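Serine acetyltransferase 1, putative (Entamoeba histolytica, PDB 7BW9) probably catalyses the O-acetylation of serine, the step that prepares it for cysteine biosynthesis, and binds cysteine. Local coordinates at residues A[102-114]-A[123-137]. Residues are numbered along the deposited sequence; the frame is centred on the assembly and turned at random.
Sequences LVKQDIIAAYTGD and IIRSYPGIHVMMIQR. With CYS (cysteine), chain D.
Arg-137 grips Asp-106 side-on, NE to OD2 at 3.1 Å and NH2 to OD1 at 3.1 Å, in the salt bridge that ties two nearly antiparallel helices (162°) of the helical part of this hexapeptide-repeat, left-handed beta-helix acyltransferase. Carboxylate and guanidinium lie only 19° from coplanar, and both oxygens offer their syn lone pairs. The arginine reaches across because its chain runs extended from CG to NE. Further bonds fix both groups in this buried place: Asp-106 OD1 accepts from Phe-176 N, while Arg-137 NH2 and NH1 donate to the carbonyls of Gly-173 and Ile-172, joining the helix pair to the first beta-helix coil. Met-133 CE sits 3.5 Å above the guanidinium plane, and Leu-102 CB also lies over a face, apolar groups suited to its flat surface.

Near the far end of the pair, Tyr-127 OH donates a hydrogen bond to Asp-114 OD2; the modelled 2.4 Å is implausibly short, so its exact length is doubtful. With CG anti to the backbone N (chi1 -176°), Asp-114 also presents OD1 to the amino group of the bound cysteine, 2.7 Å away. Tyr-127, at the N-cap of helix 128-137, probably helps to position, as a second-shell residue, the carboxylate that binds the ligand; Arg-152 of the second subunit bonds the same hydroxyl weakly.

Branched aliphatic residues fill the space between these polar ends. Ile-107 lies against Ile-123, Ile-124 and Ile-130, while small Ala-110 leaves room for Ile-123 CG2 and the end of Ile-130. Val-103 crosses Met-134 at about a right angle. Ile-123 CD1 meets Tyr-111 CB at 3.6 Å, near the plane of the tyrosine ring at its edge.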
ATOM      1  N   LEU A 102     -24.596  -2.421  -8.748  1.00 19.20           N
ATOM      2  CA  LEU A 102     -23.370  -3.149  -9.090  1.00 20.91           C
ATOM      3  C   LEU A 102     -22.486  -3.380  -7.863  1.00 21.90           C
ATOM      4  O   LEU A 102     -21.947  -4.481  -7.673  1.00 18.28           O
ATOM      5  CB  LEU A 102     -22.598  -2.389 -10.176  1.00 23.10           C
ATOM      6  CG  LEU A 102     -23.150  -2.472 -11.610  1.00 22.64           C
ATOM      7  CD1 LEU A 102     -22.371  -1.565 -12.553  1.00 21.62           C
ATOM      8  CD2 LEU A 102     -23.168  -3.908 -12.138  1.00 19.61           C
ATOM      9  N   VAL A 103     -22.325  -2.358  -7.018  1.00 15.80           N
ATOM     10  CA  VAL A 103     -21.513  -2.514  -5.816  1.00 17.09           C
ATOM     11  C   VAL A 103     -22.123  -3.570  -4.900  1.00 17.18           C
ATOM     12  O   VAL A 103     -21.408  -4.407  -4.323  1.00 16.56           O
ATOM     13  CB  VAL A 103     -21.349  -1.152  -5.113  1.00 20.51           C
ATOM     14  CG1 VAL A 103     -20.795  -1.330  -3.709  1.00 14.97           C
ATOM     15  CG2 VAL A 103     -20.438  -0.233  -5.955  1.00 18.95           C
ATOM     16  N   LYS A 104     -23.457  -3.579  -4.787  1.00 15.01           N
ATOM     17  CA  LYS A 104     -24.133  -4.604  -3.993  1.00 19.65           C
ATOM     18  C   LYS A 104     -23.789  -6.003  -4.489  1.00 17.19           C
ATOM     19  O   LYS A 104     -23.594  -6.924  -3.689  1.00 13.21           O
ATOM     20  CB  LYS A 104     -25.649  -4.401  -4.034  1.00 21.49           C
ATOM     21  CG  LYS A 104     -26.161  -3.191  -3.267  1.00 24.13           C
ATOM     22  CD  LYS A 104     -27.641  -2.959  -3.599  1.00 25.29           C
ATOM     23  CE  LYS A 104     -28.528  -3.975  -2.904  1.00 28.29           C
ATOM     24  NZ  LYS A 104     -29.960  -3.800  -3.288  1.00 32.55           N
ATOM     25  N   GLN A 105     -23.711  -6.181  -5.806  1.00 12.82           N
ATOM     26  CA  GLN A 105     -23.347  -7.491  -6.328  1.00 16.71           C
ATOM     27  C   GLN A 105     -21.878  -7.809  -6.092  1.00 14.66           C
ATOM     28  O   GLN A 105     -21.546  -8.967  -5.827  1.00 15.39           O
ATOM     29  CB  GLN A 105     -23.713  -7.582  -7.800  1.00 17.61           C
ATOM     30  CG  GLN A 105     -25.216  -7.406  -8.016  1.00 18.14           C
ATOM     31  CD  GLN A 105     -25.578  -7.437  -9.483  1.00 27.65           C
ATOM     32  OE1 GLN A 105     -26.495  -8.149  -9.895  1.00 29.94           O
ATOM     33  NE2 GLN A 105     -24.843  -6.684 -10.284  1.00 24.46           N
ATOM     34  N   ASP A 106     -20.991  -6.799  -6.133  1.00 16.90           N
ATOM     35  CA  ASP A 106     -19.608  -7.036  -5.719  1.00 19.71           C
ATOM     36  C   ASP A 106     -19.550  -7.523  -4.270  1.00 15.36           C
ATOM     37  O   ASP A 106     -18.787  -8.441  -3.941  1.00 15.61           O
ATOM     38  CB  ASP A 106     -18.760  -5.768  -5.897  1.00 17.85           C
ATOM     39  CG  ASP A 106     -18.641  -5.317  -7.369  1.00 26.15           C
ATOM     40  OD1 ASP A 106     -18.650  -6.172  -8.302  1.00 24.19           O
ATOM     41  OD2 ASP A 106     -18.531  -4.087  -7.592  1.00 23.19           O
ATOM     42  N   ILE A 107     -20.367  -6.929  -3.395  1.00 20.33           N
ATOM     43  CA  ILE A 107     -20.417  -7.354  -1.995  1.00 16.31           C
ATOM     44  C   ILE A 107     -20.894  -8.795  -1.888  1.00 15.95           C
ATOM     45  O   ILE A 107     -20.340  -9.593  -1.119  1.00 18.45           O
ATOM     46  CB  ILE A 107     -21.318  -6.402  -1.188  1.00 15.82           C
ATOM     47  CG1 ILE A 107     -20.620  -5.055  -0.999  1.00 14.47           C
ATOM     48  CG2 ILE A 107     -21.746  -7.040   0.136  1.00 16.00           C
ATOM     49  CD1 ILE A 107     -21.601  -3.920  -0.864  1.00 15.97           C
ATOM     50  N   ILE A 108     -21.938  -9.145  -2.637  1.00 18.17           N
ATOM     51  CA  ILE A 108     -22.405 -10.530  -2.670  1.00 18.86           C
ATOM     52  C   ILE A 108     -21.282 -11.452  -3.121  1.00 14.33           C
ATOM     53  O   ILE A 108     -21.055 -12.512  -2.527  1.00 15.29           O
ATOM     54  CB  ILE A 108     -23.633 -10.666  -3.588  1.00 19.73           C
ATOM     55  CG1 ILE A 108     -24.855  -9.939  -2.993  1.00 21.63           C
ATOM     56  CG2 ILE A 108     -23.912 -12.140  -3.895  1.00 18.53           C
ATOM     57  CD1 ILE A 108     -25.086 -10.200  -1.531  1.00 28.57           C
ATOM     58  N   ALA A 109     -20.569 -11.059  -4.184  1.00 15.82           N
ATOM     59  CA  ALA A 109     -19.473 -11.874  -4.708  1.00 16.35           C
ATOM     60  C   ALA A 109     -18.383 -12.054  -3.668  1.00 17.75           C
ATOM     61  O   ALA A 109     -17.775 -13.129  -3.574  1.00 14.83           O
ATOM     62  CB  ALA A 109     -18.882 -11.234  -5.967  1.00 12.47           C
ATOM     63  N   ALA A 110     -18.109 -10.997  -2.887  1.00 13.29           N
ATOM     64  CA  ALA A 110     -17.113 -11.099  -1.824  1.00 16.34           C
ATOM     65  C   ALA A 110     -17.563 -12.097  -0.764  1.00 18.36           C
ATOM     66  O   ALA A 110     -16.757 -12.897  -0.264  1.00 15.00           O
ATOM     67  CB  ALA A 110     -16.863  -9.717  -1.192  1.00 16.80           C
ATOM     68  N   TYR A 111     -18.843 -12.044  -0.406  1.00 13.62           N
ATOM     69  CA  TYR A 111     -19.364 -12.950   0.646  1.00 18.80           C
ATOM     70  C   TYR A 111     -19.306 -14.417   0.209  1.00 16.54           C
ATOM     71  O   TYR A 111     -18.918 -15.232   1.014  1.00 18.05           O
ATOM     72  CB  TYR A 111     -20.775 -12.576   1.088  1.00 19.51           C
ATOM     73  CG  TYR A 111     -21.355 -13.535   2.091  1.00 27.73           C
ATOM     74  CD1 TYR A 111     -20.922 -13.549   3.402  1.00 26.57           C
ATOM     75  CD2 TYR A 111     -22.336 -14.435   1.722  1.00 31.86           C
ATOM     76  CE1 TYR A 111     -21.458 -14.423   4.328  1.00 31.95           C
ATOM     77  CE2 TYR A 111     -22.886 -15.315   2.635  1.00 32.00           C
ATOM     78  CZ  TYR A 111     -22.444 -15.310   3.939  1.00 34.44           C
ATOM     79  OH  TYR A 111     -22.991 -16.186   4.819  1.00 43.35           O
ATOM     80  N   THR A 112     -19.687 -14.724  -1.026  1.00 14.48           N
ATOM     81  CA  THR A 112     -19.660 -16.121  -1.471  1.00 24.15           C
ATOM     82  C   THR A 112     -18.238 -16.591  -1.732  1.00 20.47           C
ATOM     83  O   THR A 112     -17.929 -17.761  -1.501  1.00 23.10           O
ATOM     84  CB  THR A 112     -20.506 -16.331  -2.738  1.00 24.79           C
ATOM     85  OG1 THR A 112     -19.814 -15.801  -3.873  1.00 33.02           O
ATOM     86  CG2 THR A 112     -21.833 -15.622  -2.638  1.00 21.72           C
ATOM     87  N   GLY A 113     -17.368 -15.699  -2.203  1.00 21.17           N
ATOM     88  CA  GLY A 113     -16.014 -16.023  -2.591  1.00 17.05           C
ATOM     89  C   GLY A 113     -14.994 -16.078  -1.474  1.00 25.04           C
ATOM     90  O   GLY A 113     -13.840 -16.434  -1.735  1.00 22.45           O
ATOM     91  N   ASP A 114     -15.350 -15.741  -0.238  1.00 22.04           N
ATOM     92  CA  ASP A 114     -14.360 -15.655   0.837  1.00 25.88           C
ATOM     93  C   ASP A 114     -14.850 -16.363   2.091  1.00 23.99           C
ATOM     94  O   ASP A 114     -15.766 -15.848   2.772  1.00 18.90           O
ATOM     95  CB  ASP A 114     -14.008 -14.194   1.128  1.00 25.10           C
ATOM     96  CG  ASP A 114     -12.908 -14.042   2.189  1.00 23.71           C
ATOM     97  OD1 ASP A 114     -12.212 -15.038   2.482  1.00 20.67           O
ATOM     98  OD2 ASP A 114     -12.752 -12.915   2.735  1.00 23.42           O
ATOM     99  N   ILE A 123     -17.845  -6.794   5.203  1.00 20.98           N
ATOM    100  CA  ILE A 123     -17.448  -6.576   3.816  1.00 21.98           C
ATOM    101  C   ILE A 123     -17.613  -5.108   3.452  1.00 21.77           C
ATOM    102  O   ILE A 123     -16.714  -4.484   2.872  1.00 16.37           O
ATOM    103  CB  ILE A 123     -18.263  -7.491   2.878  1.00 17.03           C
ATOM    104  CG1 ILE A 123     -17.951  -8.961   3.160  1.00 19.63           C
ATOM    105  CG2 ILE A 123     -18.001  -7.171   1.404  1.00 14.30           C
ATOM    106  CD1 ILE A 123     -18.987  -9.897   2.628  1.00 17.69           C
ATOM    107  N   ILE A 124     -18.756  -4.529   3.809  1.00 15.57           N
ATOM    108  CA  ILE A 124     -19.047  -3.168   3.385  1.00 21.18           C
ATOM    109  C   ILE A 124     -18.094  -2.188   4.050  1.00 19.62           C
ATOM    110  O   ILE A 124     -17.620  -1.234   3.425  1.00 16.14           O
ATOM    111  CB  ILE A 124     -20.512  -2.825   3.693  1.00 23.57           C
ATOM    112  CG1 ILE A 124     -21.449  -3.609   2.771  1.00 21.48           C
ATOM    113  CG2 ILE A 124     -20.734  -1.319   3.572  1.00 18.02           C
ATOM    114  CD1 ILE A 124     -22.934  -3.425   3.104  1.00 24.45           C
ATOM    115  N   ARG A 125     -17.786  -2.410   5.321  1.00 20.49           N
ATOM    116  CA  ARG A 125     -17.029  -1.405   6.050  1.00 22.00           C
ATOM    117  C   ARG A 125     -15.532  -1.536   5.827  1.00 26.10           C
ATOM    118  O   ARG A 125     -14.806  -0.541   5.918  1.00 20.85           O
ATOM    119  CB  ARG A 125     -17.360  -1.497   7.538  1.00 22.41           C
ATOM    120  CG  ARG A 125     -18.638  -0.717   7.871  1.00 27.03           C
ATOM    121  CD  ARG A 125     -18.922  -0.611   9.350  1.00 23.61           C
ATOM    122  NE  ARG A 125     -17.832  -0.044  10.128  1.00 21.24           N
ATOM    123  CZ  ARG A 125     -17.628   1.259  10.340  1.00 27.16           C
ATOM    124  NH1 ARG A 125     -18.416   2.179   9.797  1.00 25.90           N
ATOM    125  NH2 ARG A 125     -16.616   1.646  11.101  1.00 22.57           N
ATOM    126  N   SER A 126     -15.059  -2.739   5.522  1.00 14.72           N
ATOM    127  CA  SER A 126     -13.641  -3.032   5.658  1.00 22.87           C
ATOM    128  C   SER A 126     -12.967  -3.692   4.458  1.00 17.61           C
ATOM    129  O   SER A 126     -11.736  -3.727   4.435  1.00 20.69           O
ATOM    130  CB  SER A 126     -13.406  -3.918   6.888  1.00 23.11           C
ATOM    131  OG  SER A 126     -13.819  -3.239   8.060  1.00 29.14           O
ATOM    132  N   TYR A 127     -13.693  -4.210   3.473  1.00 17.75           N
ATOM    133  CA  TYR A 127     -13.000  -4.942   2.397  1.00 22.40           C
ATOM    134  C   TYR A 127     -12.405  -3.971   1.379  1.00 21.36           C
ATOM    135  O   TYR A 127     -13.160  -3.263   0.699  1.00 16.40           O
ATOM    136  CB  TYR A 127     -13.931  -5.930   1.714  1.00 15.89           C
ATOM    137  CG  TYR A 127     -13.857  -7.306   2.346  1.00 15.68           C
ATOM    138  CD1 TYR A 127     -13.777  -7.450   3.723  1.00 17.25           C
ATOM    139  CD2 TYR A 127     -13.837  -8.453   1.568  1.00 18.81           C
ATOM    140  CE1 TYR A 127     -13.700  -8.705   4.319  1.00 17.23           C
ATOM    141  CE2 TYR A 127     -13.760  -9.727   2.150  1.00 19.50           C
ATOM    142  CZ  TYR A 127     -13.691  -9.843   3.526  1.00 23.39           C
ATOM    143  OH  TYR A 127     -13.603 -11.100   4.107  1.00 20.12           O
ATOM    144  N   PRO A 128     -11.074  -3.925   1.217  1.00 19.00           N
ATOM    145  CA  PRO A 128     -10.491  -2.974   0.250  1.00 14.26           C
ATOM    146  C   PRO A 128     -10.906  -3.239  -1.184  1.00 17.55           C
ATOM    147  O   PRO A 128     -10.915  -2.299  -1.989  1.00 14.48           O
ATOM    148  CB  PRO A 128      -8.976  -3.156   0.425  1.00 15.29           C
ATOM    149  CG  PRO A 128      -8.825  -4.539   1.002  1.00 18.98           C
ATOM    150  CD  PRO A 128     -10.049  -4.750   1.878  1.00 17.44           C
ATOM    151  N   GLY A 129     -11.211  -4.494  -1.537  1.00 14.65           N
ATOM    152  CA  GLY A 129     -11.636  -4.792  -2.895  1.00 16.71           C
ATOM    153  C   GLY A 129     -12.993  -4.206  -3.222  1.00 18.04           C
ATOM    154  O   GLY A 129     -13.266  -3.872  -4.379  1.00 14.13           O
ATOM    155  N   ILE A 130     -13.852  -4.072  -2.207  1.00 14.79           N
ATOM    156  CA  ILE A 130     -15.135  -3.405  -2.369  1.00 16.22           C
ATOM    157  C   ILE A 130     -14.931  -1.904  -2.476  1.00 15.56           C
ATOM    158  O   ILE A 130     -15.537  -1.237  -3.323  1.00 16.46           O
ATOM    159  CB  ILE A 130     -16.075  -3.753  -1.196  1.00 15.19           C
ATOM    160  CG1 ILE A 130     -16.396  -5.244  -1.179  1.00 17.26           C
ATOM    161  CG2 ILE A 130     -17.335  -2.918  -1.257  1.00 17.87           C
ATOM    162  CD1 ILE A 130     -17.006  -5.760  -2.454  1.00 18.91           C
ATOM    163  N   HIS A 131     -14.072  -1.345  -1.624  1.00 18.34           N
ATOM    164  CA  HIS A 131     -13.872   0.103  -1.657  1.00 23.27           C
ATOM    165  C   HIS A 131     -13.275   0.532  -2.985  1.00 13.56           C
ATOM    166  O   HIS A 131     -13.650   1.576  -3.526  1.00 19.34           O
ATOM    167  CB  HIS A 131     -12.995   0.565  -0.485  1.00 13.23           C
ATOM    168  CG  HIS A 131     -13.626   0.331   0.856  1.00 20.07           C
ATOM    169  ND1 HIS A 131     -12.904   0.322   2.031  1.00 20.34           N
ATOM    170  CD2 HIS A 131     -14.913   0.083   1.200  1.00 17.22           C
ATOM    171  CE1 HIS A 131     -13.721   0.078   3.042  1.00 25.15           C
ATOM    172  NE2 HIS A 131     -14.946  -0.067   2.565  1.00 21.85           N
ATOM    173  N   VAL A 132     -12.375  -0.274  -3.547  1.00 12.31           N
ATOM    174  CA  VAL A 132     -11.770   0.143  -4.810  1.00 13.37           C
ATOM    175  C   VAL A 132     -12.813   0.138  -5.922  1.00 12.24           C
ATOM    176  O   VAL A 132     -12.762   0.971  -6.832  1.00 14.66           O
ATOM    177  CB  VAL A 132     -10.541  -0.733  -5.152  1.00 15.18           C
ATOM    178  CG1 VAL A 132     -10.958  -2.111  -5.656  1.00 14.45           C
ATOM    179  CG2 VAL A 132      -9.673  -0.050  -6.204  1.00 16.45           C
ATOM    180  N   MET A 133     -13.793  -0.769  -5.852  1.00 14.23           N
ATOM    181  CA  MET A 133     -14.818  -0.835  -6.885  1.00 14.71           C
ATOM    182  C   MET A 133     -15.870   0.258  -6.730  1.00 15.02           C
ATOM    183  O   MET A 133     -16.380   0.757  -7.738  1.00 15.39           O
ATOM    184  CB  MET A 133     -15.462  -2.221  -6.893  1.00 15.86           C
ATOM    185  CG  MET A 133     -14.532  -3.304  -7.482  1.00 18.59           C
ATOM    186  SD  MET A 133     -13.707  -2.803  -9.019  1.00 24.73           S
ATOM    187  CE  MET A 133     -15.160  -2.556 -10.060  1.00 16.63           C
ATOM    188  N   MET A 134     -16.202   0.654  -5.493  1.00 11.34           N
ATOM    189  CA  MET A 134     -16.980   1.878  -5.304  1.00 16.07           C
ATOM    190  C   MET A 134     -16.354   3.048  -6.063  1.00 16.27           C
ATOM    191  O   MET A 134     -17.038   3.774  -6.790  1.00 20.34           O
ATOM    192  CB  MET A 134     -17.079   2.224  -3.816  1.00 20.86           C
ATOM    193  CG  MET A 134     -17.734   1.180  -2.926  1.00 24.24           C
ATOM    194  SD  MET A 134     -17.861   1.837  -1.240  1.00 21.98           S
ATOM    195  CE  MET A 134     -18.806   0.558  -0.409  1.00 19.82           C
ATOM    196  N   ILE A 135     -15.044   3.241  -5.913  1.00 12.44           N
ATOM    197  CA  ILE A 135     -14.377   4.329  -6.620  1.00 13.08           C
ATOM    198  C   ILE A 135     -14.307   4.048  -8.120  1.00 15.61           C
ATOM    199  O   ILE A 135     -14.557   4.944  -8.941  1.00 12.96           O
ATOM    200  CB  ILE A 135     -12.981   4.565  -6.028  1.00 11.95           C
ATOM    201  CG1 ILE A 135     -13.091   4.818  -4.530  1.00 20.45           C
ATOM    202  CG2 ILE A 135     -12.284   5.738  -6.721  1.00 10.22           C
ATOM    203  CD1 ILE A 135     -13.875   6.102  -4.164  1.00 18.95           C
ATOM    204  N   GLN A 136     -13.957   2.808  -8.509  1.00 13.17           N
ATOM    205  CA  GLN A 136     -13.701   2.527  -9.924  1.00 11.49           C
ATOM    206  C   GLN A 136     -14.958   2.693 -10.765  1.00 14.27           C
ATOM    207  O   GLN A 136     -14.902   3.243 -11.870  1.00 13.25           O
ATOM    208  CB  GLN A 136     -13.136   1.116 -10.111  1.00 10.77           C
ATOM    209  CG  GLN A 136     -12.320   0.944 -11.438  1.00 15.62           C
ATOM    210  CD  GLN A 136     -13.192   0.650 -12.647  1.00 15.15           C
ATOM    211  OE1 GLN A 136     -14.298   0.138 -12.501  1.00 20.99           O
ATOM    212  NE2 GLN A 136     -12.714   1.004 -13.841  1.00 12.23           N
ATOM    213  N   ARG A 137     -16.099   2.211 -10.266  1.00 12.58           N
ATOM    214  CA  ARG A 137     -17.333   2.336 -11.030  1.00 18.90           C
ATOM    215  C   ARG A 137     -17.756   3.797 -11.179  1.00 23.22           C
ATOM    216  O   ARG A 137     -18.330   4.171 -12.208  1.00 18.59           O
ATOM    217  CB  ARG A 137     -18.419   1.480 -10.373  1.00 19.17           C
ATOM    218  CG  ARG A 137     -18.003  -0.005 -10.353  1.00 18.95           C
ATOM    219  CD  ARG A 137     -19.177  -0.937 -10.255  1.00 18.71           C
ATOM    220  NE  ARG A 137     -18.804  -2.344 -10.090  1.00 20.55           N
ATOM    221  CZ  ARG A 137     -18.456  -3.157 -11.093  1.00 22.19           C
ATOM    222  NH1 ARG A 137     -18.405  -2.702 -12.338  1.00 18.57           N
ATOM    223  NH2 ARG A 137     -18.168  -4.431 -10.846  1.00 15.58           N
TER
HETATM  224  N   CYS D 401      -9.561 -14.944   2.138  1.00 20.00           N
HETATM  225  CA  CYS D 401      -9.467 -16.372   1.730  1.00 20.00           C
HETATM  226  C   CYS D 401      -9.652 -17.302   2.944  1.00 20.00           C
HETATM  227  O   CYS D 401      -9.786 -16.846   4.035  1.00 20.00           O
HETATM  228  CB  CYS D 401      -8.151 -16.632   1.010  1.00 20.00           C
HETATM  229  SG  CYS D 401      -6.682 -16.383   2.033  1.00 20.00           S
HETATM  230  OXT CYS D 401      -9.671 -18.506   2.732  1.00 20.00           O